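Local coordinates for ribosome-associated protein Y (PSrp-1) (Clostridium acetobutylicum, PDB 3KA5), which is a long-form hibernation-promoting factor, probably required for pairing active 70S ribosomes into translationally inactive 100S dimers in stationary phase, at residues B[11-14]-B[15-19]. Sequence-based numbering, arbitrary orientation.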
loop_
_atom_site.group_PDB
_atom_site.type_symbol
_atom_site.label_atom_id
_atom_site.label_comp_id
_atom_site.label_asym_id
_atom_site.label_seq_id
_atom_site.Cartn_x
_atom_site.Cartn_y
_atom_site.Cartn_z
ATOM N N LYS B 11 8.939 -7.337 9.770
ATOM C CA LYS B 11 8.924 -8.783 9.594
ATOM C C LYS B 11 7.709 -9.302 8.833
ATOM O O LYS B 11 6.604 -8.770 8.965
ATOM C CB LYS B 11 9.020 -9.445 10.970
ATOM C CG LYS B 11 10.225 -8.933 11.755
ATOM C CD LYS B 11 10.188 -9.312 13.226
ATOM C CE LYS B 11 10.648 -10.734 13.465
ATOM N NZ LYS B 11 10.789 -11.003 14.926
ATOM N N PRO B 12 7.904 -10.352 8.019
ATOM C CA PRO B 12 6.833 -10.962 7.223
ATOM C C PRO B 12 5.703 -11.490 8.093
ATOM O O PRO B 12 5.933 -11.959 9.210
ATOM C CB PRO B 12 7.548 -12.094 6.490
ATOM C CG PRO B 12 8.946 -11.583 6.357
ATOM C CD PRO B 12 9.195 -10.993 7.722
HETATM N N MSE B 13 4.479 -11.411 7.579
HETATM C CA MSE B 13 3.318 -11.902 8.301
HETATM C C MSE B 13 2.239 -12.350 7.331
HETATM O O MSE B 13 2.316 -12.078 6.136
HETATM C CB MSE B 13 2.762 -10.825 9.234
HETATM C CG MSE B 13 2.369 -9.537 8.555
HETATM SE SE MSE B 13 1.536 -8.329 9.815
HETATM C CE MSE B 13 3.109 -7.643 10.680
ATOM N N SER B 14 1.237 -13.047 7.857
ATOM C CA SER B 14 0.135 -13.547 7.045
ATOM C C SER B 14 -0.853 -12.425 6.791
ATOM O O SER B 14 -0.895 -11.447 7.540
ATOM C CB SER B 14 -0.584 -14.679 7.779
ATOM O OG SER B 14 -1.312 -14.166 8.883
ATOM N N GLU B 15 -1.661 -12.564 5.747
ATOM C CA GLU B 15 -2.641 -11.533 5.442
ATOM C C GLU B 15 -3.624 -11.343 6.600
ATOM O O GLU B 15 -4.048 -10.220 6.872
ATOM C CB GLU B 15 -3.391 -11.874 4.146
ATOM C CG GLU B 15 -3.989 -13.267 4.109
ATOM C CD GLU B 15 -4.639 -13.580 2.776
ATOM O OE1 GLU B 15 -3.952 -13.464 1.739
ATOM O OE2 GLU B 15 -5.833 -13.944 2.764
ATOM N N GLU B 16 -3.981 -12.431 7.284
ATOM C CA GLU B 16 -4.899 -12.347 8.424
ATOM C C GLU B 16 -4.269 -11.548 9.558
ATOM O O GLU B 16 -4.926 -10.724 10.200
ATOM C CB GLU B 16 -5.257 -13.743 8.958
ATOM C CG GLU B 16 -6.181 -14.576 8.086
ATOM C CD GLU B 16 -5.481 -15.182 6.881
ATOM O OE1 GLU B 16 -4.233 -15.277 6.886
ATOM O OE2 GLU B 16 -6.186 -15.582 5.929
ATOM N N GLU B 17 -2.996 -11.810 9.826
ATOM C CA GLU B 17 -2.322 -11.078 10.886
ATOM C C GLU B 17 -2.221 -9.608 10.496
ATOM O O GLU B 17 -2.293 -8.732 11.353
ATOM C CB GLU B 17 -0.914 -11.626 11.138
ATOM C CG GLU B 17 -0.259 -10.994 12.367
ATOM C CD GLU B 17 1.182 -11.425 12.561
ATOM O OE1 GLU B 17 1.508 -12.575 12.216
ATOM O OE2 GLU B 17 1.984 -10.613 13.075
ATOM N N ALA B 18 -2.050 -9.337 9.202
ATOM C CA ALA B 18 -1.948 -7.957 8.742
ATOM C C ALA B 18 -3.260 -7.208 8.972
ATOM O O ALA B 18 -3.256 -6.041 9.372
ATOM C CB ALA B 18 -1.569 -7.912 7.252
ATOM N N VAL B 19 -4.387 -7.865 8.705
ATOM C CA VAL B 19 -5.679 -7.216 8.916
ATOM C C VAL B 19 -5.875 -6.916 10.396
ATOM O O VAL B 19 -6.366 -5.849 10.768
ATOM C CB VAL B 19 -6.852 -8.098 8.426
ATOM C CG1 VAL B 19 -8.176 -7.495 8.861
ATOM C CG2 VAL B 19 -6.806 -8.217 6.920
HETATM O O HOH W 1 1.790 -14.326 10.424
#
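The carboxylate of Glu17 lies with one face over Met13, whose CB sits 3.7 Å from Glu17 CD, nearly along the plane normal; Glu17 OE1 accepts a short 2.5 Å bond from a water tilted out of the carboxylate plane toward the Met13 side. This is the N-terminal cap of helix 15-25 in the C-terminal domain of the protein. Ser14 is the N-cap: its OG accepts from Glu17 N at 3.0 Å, with a nearly straight N-H...O angle of 160°. The reciprocal half of a capping box is relayed rather than direct, since the same water accepts from Ser14 N at 2.9 Å. Glu17, with CG anti to its backbone N (chi1 -173°) and the chain extended, reaches back across Met13 at about a right angle. Met13, a selenomethionine, and Ala18 flank the cap as a hydrophobic staple, with Met13 SE 4.0 Å from Ala18 CB, and both also pack on Phe32 of strand 29-34. Glu15 points away and forms a salt bridge with Lys4 of the second subunit. The first helical turn closes with Ala18 N bonded to Ser14 O at 2.9 Å, while Met13 SE rests 3.7 Å from Ala18 CA.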